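Local coordinates for protein cyclodipeptide synthase, BtCDPS (Bacillus thermoamylovorans, PDB 6ZTU) that probably makes cyclodipeptides by joining two aminoacyl groups through an aminoacyltransferase activity, at residues A[40-45]-A[97-102]; A[114-119]-A[181-186]. One frame throughout, in Å; residues are numbered along the deposited sequence.

Contact 1 of 2, residues A[40-45]-A[97-102]; sequences FSQNYI and SEEALR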
loop_
_atom_site.group_PDB
_atom_site.type_symbol
_atom_site.label_atom_id
_atom_site.label_comp_id
_atom_site.label_asym_id
_atom_site.label_seq_id
_atom_site.Cartn_x
_atom_site.Cartn_y
_atom_site.Cartn_z
ATOM N N PHE A 40 -1.250 12.535 0.562
ATOM C CA PHE A 40 -2.148 12.184 -0.540
ATOM C C PHE A 40 -3.259 13.224 -0.674
ATOM O O PHE A 40 -4.447 12.964 -0.490
ATOM C CB PHE A 40 -2.690 10.777 -0.348
ATOM C CG PHE A 40 -1.630 9.730 -0.456
ATOM C CD1 PHE A 40 -1.237 9.256 -1.695
ATOM C CD2 PHE A 40 -0.996 9.254 0.677
ATOM C CE1 PHE A 40 -0.236 8.297 -1.802
ATOM C CE2 PHE A 40 0.005 8.301 0.584
ATOM C CZ PHE A 40 0.384 7.821 -0.663
ATOM N N SER A 41 -2.824 14.429 -1.018
ATOM C CA SER A 41 -3.709 15.503 -1.428
ATOM C C SER A 41 -4.282 15.214 -2.812
ATOM O O SER A 41 -3.828 14.322 -3.534
ATOM C CB SER A 41 -2.945 16.823 -1.465
ATOM O OG SER A 41 -1.940 16.769 -2.471
ATOM N N GLN A 42 -5.281 16.009 -3.196
ATOM C CA GLN A 42 -5.793 15.929 -4.559
ATOM C C GLN A 42 -4.668 16.112 -5.572
ATOM O O GLN A 42 -4.538 15.334 -6.525
ATOM C CB GLN A 42 -6.887 16.979 -4.760
ATOM C CG GLN A 42 -7.453 17.019 -6.158
ATOM C CD GLN A 42 -8.541 18.065 -6.303
ATOM O OE1 GLN A 42 -8.523 19.088 -5.622
ATOM N NE2 GLN A 42 -9.499 17.808 -7.182
ATOM N N ASN A 43 -3.826 17.129 -5.370
ATOM C CA ASN A 43 -2.760 17.408 -6.329
ATOM C C ASN A 43 -1.783 16.243 -6.454
ATOM O O ASN A 43 -1.372 15.891 -7.567
ATOM C CB ASN A 43 -2.009 18.676 -5.933
ATOM C CG ASN A 43 -1.090 19.167 -7.030
ATOM O OD1 ASN A 43 -1.490 19.274 -8.189
ATOM N ND2 ASN A 43 0.161 19.449 -6.675
ATOM N N TYR A 44 -1.376 15.654 -5.327
ATOM C CA TYR A 44 -0.409 14.559 -5.374
ATOM C C TYR A 44 -1.007 13.324 -6.035
ATOM O O TYR A 44 -0.340 12.650 -6.832
ATOM C CB TYR A 44 0.078 14.222 -3.969
ATOM C CG TYR A 44 1.148 13.148 -3.925
ATOM C CD1 TYR A 44 2.422 13.390 -4.420
ATOM C CD2 TYR A 44 0.879 11.890 -3.396
ATOM C CE1 TYR A 44 3.406 12.416 -4.383
ATOM C CE2 TYR A 44 1.867 10.903 -3.346
ATOM C CZ TYR A 44 3.127 11.175 -3.845
ATOM O OH TYR A 44 4.114 10.208 -3.818
ATOM N N ILE A 45 -2.262 13.006 -5.714
ATOM C CA ILE A 45 -2.912 11.865 -6.356
ATOM C C ILE A 45 -2.970 12.075 -7.869
ATOM O O ILE A 45 -2.698 11.155 -8.653
ATOM C CB ILE A 45 -4.303 11.634 -5.729
ATOM C CG1 ILE A 45 -4.147 10.978 -4.349
ATOM C CG2 ILE A 45 -5.180 10.785 -6.639
ATOM C CD1 ILE A 45 -5.421 10.964 -3.503
ATOM N N SER A 97 -8.956 10.089 -7.286
ATOM C CA SER A 97 -8.391 9.108 -8.204
ATOM C C SER A 97 -9.239 8.981 -9.464
ATOM O O SER A 97 -8.704 8.923 -10.574
ATOM C CB SER A 97 -8.254 7.753 -7.507
ATOM O OG SER A 97 -7.401 7.868 -6.378
ATOM N N GLU A 98 -10.563 8.919 -9.307
ATOM C CA GLU A 98 -11.437 8.816 -10.472
ATOM C C GLU A 98 -11.248 10.010 -11.403
ATOM O O GLU A 98 -11.139 9.836 -12.623
ATOM C CB GLU A 98 -12.889 8.698 -10.016
ATOM C CG GLU A 98 -13.864 8.348 -11.123
ATOM C CD GLU A 98 -14.397 9.573 -11.836
ATOM O OE1 GLU A 98 -14.395 10.669 -11.228
ATOM O OE2 GLU A 98 -14.812 9.440 -13.010
ATOM N N GLU A 99 -11.187 11.226 -10.840
ATOM C CA GLU A 99 -10.925 12.434 -11.626
ATOM C C GLU A 99 -9.717 12.265 -12.534
ATOM O O GLU A 99 -9.798 12.465 -13.750
ATOM C CB GLU A 99 -10.673 13.628 -10.706
ATOM C CG GLU A 99 -11.870 14.229 -10.039
ATOM C CD GLU A 99 -11.464 15.338 -9.085
ATOM O OE1 GLU A 99 -10.252 15.677 -9.054
ATOM O OE2 GLU A 99 -12.346 15.860 -8.367
ATOM N N ALA A 100 -8.572 11.913 -11.941
ATOM C CA ALA A 100 -7.322 11.888 -12.687
ATOM C C ALA A 100 -7.299 10.749 -13.695
ATOM O O ALA A 100 -6.770 10.899 -14.804
ATOM C CB ALA A 100 -6.146 11.784 -11.712
ATOM N N LEU A 101 -7.856 9.594 -13.332
ATOM C CA LEU A 101 -7.946 8.505 -14.294
ATOM C C LEU A 101 -8.804 8.916 -15.485
ATOM O O LEU A 101 -8.399 8.754 -16.643
ATOM C CB LEU A 101 -8.504 7.257 -13.617
ATOM C CG LEU A 101 -7.505 6.567 -12.678
ATOM C CD1 LEU A 101 -8.225 5.550 -11.790
ATOM C CD2 LEU A 101 -6.377 5.911 -13.466
ATOM N N ARG A 102 -9.977 9.490 -15.211
ATOM C CA ARG A 102 -10.852 9.938 -16.290
ATOM C C ARG A 102 -10.166 10.992 -17.151
ATOM O O ARG A 102 -10.227 10.932 -18.383
ATOM C CB ARG A 102 -12.159 10.476 -15.706
ATOM C CG ARG A 102 -13.088 11.093 -16.740
ATOM C CD ARG A 102 -14.514 11.190 -16.214
ATOM N NE ARG A 102 -14.567 11.531 -14.794
ATOM C CZ ARG A 102 -14.469 12.769 -14.311
ATOM N NH1 ARG A 102 -14.306 13.797 -15.134
ATOM N NH2 ARG A 102 -14.527 12.981 -13.000
#
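Q42 reaches across to E99 where two helices of the Rossmann-like cyclodipeptide synthase fold meet: 42-55, which S41 opens as N-cap with its OG accepting from Y44 N, and the last turns of 79-103. The two side chains cross at about a right angle, and the amide and carboxylate planes are turned 43° from one another. NE2 of Q42 donates a hydrogen bond to OE1 of E99 at 2.9 Å. The acceptor lies in the plane of the Q42 amide and is met on its syn lone pair, the side facing OE2; the bond bends moderately, to 152° at the hydrogen. Q42 covers the distance because CG stands anti to its backbone N (chi1 178°) and the chain runs on extended, so its amide reaches E99 although its CB does not point that way. The same OE1 is also hydrogen-bonded to NE2 of H46, the next residue after I45 on helix 42-55, so two side chains of one helix grip a single oxygen of the other. With an alanine in place of E99, Q42 NE2 and H46 NE2 would probably both lose this shared partner, leaving the Q42 amide freer to turn. Deeper in, I45 meets S97. I45 points at helix 79-103 and rests against H93 and F96 as well, while A100 sits on H46 and I49. S97 OG is bonded to the carbonyl O of H93, one turn back, and what it offers I45 is contact alone: CG2 of I45 lies 3.7 Å from OG of S97.

Contact 2 of 2, residues A[114-119]-A[181-186]; sequences SDFKNN and LPFFLS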
loop_
_atom_site.group_PDB
_atom_site.type_symbol
_atom_site.label_atom_id
_atom_site.label_comp_id
_atom_site.label_asym_id
_atom_site.label_seq_id
_atom_site.Cartn_x
_atom_site.Cartn_y
_atom_site.Cartn_z
ATOM N N SER A 114 -9.928 -4.779 0.759
ATOM C CA SER A 114 -10.997 -5.661 1.214
ATOM C C SER A 114 -11.867 -6.195 0.080
ATOM O O SER A 114 -12.830 -6.921 0.351
ATOM C CB SER A 114 -11.893 -4.935 2.218
ATOM O OG SER A 114 -11.168 -4.602 3.390
ATOM N N ASP A 115 -11.552 -5.877 -1.171
ATOM C CA ASP A 115 -12.418 -6.219 -2.298
ATOM C C ASP A 115 -12.119 -7.593 -2.889
ATOM O O ASP A 115 -12.613 -7.903 -3.989
ATOM C CB ASP A 115 -12.289 -5.162 -3.402
ATOM C CG ASP A 115 -12.909 -3.832 -3.024
ATOM O OD1 ASP A 115 -13.669 -3.781 -2.039
ATOM O OD2 ASP A 115 -12.643 -2.836 -3.715
ATOM N N PHE A 116 -11.335 -8.424 -2.190
ATOM C CA PHE A 116 -10.771 -9.646 -2.762
ATOM C C PHE A 116 -10.994 -10.860 -1.860
ATOM O O PHE A 116 -10.286 -11.856 -1.962
ATOM C CB PHE A 116 -9.285 -9.434 -3.081
ATOM C CG PHE A 116 -9.073 -8.386 -4.130
ATOM C CD1 PHE A 116 -8.982 -8.735 -5.466
ATOM C CD2 PHE A 116 -9.074 -7.034 -3.788
ATOM C CE1 PHE A 116 -8.835 -7.761 -6.449
ATOM C CE2 PHE A 116 -8.923 -6.056 -4.763
ATOM C CZ PHE A 116 -8.815 -6.415 -6.090
ATOM N N LYS A 117 -12.026 -10.816 -1.020
ATOM C CA LYS A 117 -12.330 -11.942 -0.145
ATOM C C LYS A 117 -12.750 -13.185 -0.922
ATOM O O LYS A 117 -12.672 -14.294 -0.385
ATOM C CB LYS A 117 -13.425 -11.543 0.851
ATOM C CG LYS A 117 -12.907 -10.654 1.991
ATOM C CD LYS A 117 -14.038 -10.100 2.845
ATOM C CE LYS A 117 -13.890 -8.595 3.047
ATOM N NZ LYS A 117 -15.218 -7.935 3.246
ATOM N N ASN A 118 -13.192 -13.029 -2.168
ATOM C CA ASN A 118 -13.554 -14.160 -3.012
ATOM C C ASN A 118 -12.487 -14.475 -4.052
ATOM O O ASN A 118 -12.760 -15.191 -5.018
ATOM C CB ASN A 118 -14.900 -13.887 -3.681
ATOM C CG ASN A 118 -16.024 -13.827 -2.682
ATOM O OD1 ASN A 118 -16.517 -14.859 -2.235
ATOM N ND2 ASN A 118 -16.402 -12.621 -2.286
ATOM N N ASN A 119 -11.274 -13.965 -3.864
ATOM C CA ASN A 119 -10.158 -14.156 -4.781
ATOM C C ASN A 119 -9.225 -15.165 -4.129
ATOM O O ASN A 119 -8.805 -14.966 -2.984
ATOM C CB ASN A 119 -9.472 -12.806 -5.045
ATOM C CG ASN A 119 -8.224 -12.909 -5.910
ATOM O OD1 ASN A 119 -7.164 -13.354 -5.457
ATOM N ND2 ASN A 119 -8.329 -12.440 -7.149
ATOM N N LEU A 181 -0.745 -6.668 3.186
ATOM C CA LEU A 181 0.470 -7.334 2.717
ATOM C C LEU A 181 0.296 -8.211 1.481
ATOM O O LEU A 181 1.234 -8.248 0.669
ATOM C CB LEU A 181 1.087 -8.160 3.855
ATOM C CG LEU A 181 2.083 -7.402 4.726
ATOM C CD1 LEU A 181 2.573 -8.311 5.841
ATOM C CD2 LEU A 181 3.282 -6.899 3.897
ATOM N N PRO A 182 -0.809 -8.945 1.265
ATOM C CA PRO A 182 -0.860 -9.760 0.041
ATOM C C PRO A 182 -0.639 -8.958 -1.230
ATOM O O PRO A 182 -0.152 -9.526 -2.216
ATOM C CB PRO A 182 -2.265 -10.383 0.082
ATOM C CG PRO A 182 -2.585 -10.455 1.545
ATOM C CD PRO A 182 -2.006 -9.170 2.106
ATOM N N PHE A 183 -0.972 -7.660 -1.244
ATOM C CA PHE A 183 -0.733 -6.863 -2.447
ATOM C C PHE A 183 0.735 -6.490 -2.611
ATOM O O PHE A 183 1.199 -6.363 -3.746
ATOM C CB PHE A 183 -1.609 -5.608 -2.449
ATOM C CG PHE A 183 -3.037 -5.918 -2.746
ATOM C CD1 PHE A 183 -3.452 -6.053 -4.063
ATOM C CD2 PHE A 183 -3.938 -6.166 -1.725
ATOM C CE1 PHE A 183 -4.759 -6.392 -4.352
ATOM C CE2 PHE A 183 -5.245 -6.494 -2.020
ATOM C CZ PHE A 183 -5.640 -6.613 -3.330
ATOM N N PHE A 184 1.474 -6.327 -1.503
ATOM C CA PHE A 184 2.926 -6.169 -1.581
ATOM C C PHE A 184 3.584 -7.421 -2.141
ATOM O O PHE A 184 4.610 -7.342 -2.827
ATOM C CB PHE A 184 3.530 -5.918 -0.191
ATOM C CG PHE A 184 3.190 -4.588 0.444
ATOM C CD1 PHE A 184 1.893 -4.277 0.828
ATOM C CD2 PHE A 184 4.209 -3.677 0.739
ATOM C CE1 PHE A 184 1.614 -3.067 1.457
ATOM C CE2 PHE A 184 3.935 -2.464 1.376
ATOM C CZ PHE A 184 2.631 -2.163 1.737
ATOM N N LEU A 185 3.060 -8.596 -1.782
ATOM C CA LEU A 185 3.695 -9.864 -2.108
ATOM C C LEU A 185 3.288 -10.386 -3.476
ATOM O O LEU A 185 4.110 -10.990 -4.180
ATOM C CB LEU A 185 3.342 -10.921 -1.057
ATOM C CG LEU A 185 3.798 -10.617 0.369
ATOM C CD1 LEU A 185 3.170 -11.603 1.340
ATOM C CD2 LEU A 185 5.321 -10.670 0.422
ATOM N N SER A 186 2.029 -10.148 -3.870
ATOM C CA SER A 186 1.479 -10.818 -5.046
ATOM C C SER A 186 0.391 -10.000 -5.740
ATOM O O SER A 186 -0.546 -10.581 -6.297
ATOM C CB SER A 186 0.896 -12.192 -4.661
ATOM O OG SER A 186 1.863 -13.013 -4.003
#
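F183 drives the edge of its ring into the face of F116, a T-shaped pair whose planes stand 73° apart and whose centroids are separated by 5.2 Å. The leading atom is CZ of F183. It sits over one face of F116, displaced from the ring centre toward the rim, where it comes 3.5 Å from CD2 of F116 and 3.6 Å from CE2 of F116. In turn, CD2 of F116 lies close to the plane of the F183 ring. In such a geometry the slightly positive ring hydrogens of F183 meet the pi cloud of F116. The backbones stay well apart, the nearest CA atoms being those of F116 and P182 at 10.3 Å, and the two rings bridge the gap. The first side-chain bond of F116 points toward 181-186, and with CG anti to the carbonyl carbon (chi1 -64°) the ring lies against I190 and L191 too, while F113 and I190 pack on F183. F116 opens a type I turn closed by N119 N bonding back to F116 O; N119 then N-caps helix 120-135 through OD1 to Y122 N, and its ND2 reaches I190 O. The next residue along the helix from F183, F184, touches the bound hexanediol. The whole is an aromatic edge-to-face join between the loop following edge strand 110-112 and a pocket-lining helix of the Rossmann-like fold.

How the contacts relate
Contact 1 comes first along the chain and closes before contact 2 opens, the two in series with centres 23 Å apart and nearest atoms about 11 Å apart, so they do not touch. Helix 79-103, which supplies the second half of contact 1, leads into strand 110-112, the edge strand of the mixed sheet; the loop leaving that strand carries the first half of contact 2. Contact 1 joins helices 42-55 and 79-103, while contact 2 ties this loop to helix 167-191. That helix lines the hexanediol pocket through F184, so contact 2 borders the site; contact 1 lies farther off, the S97 side chain being about 10 Å from the ligand.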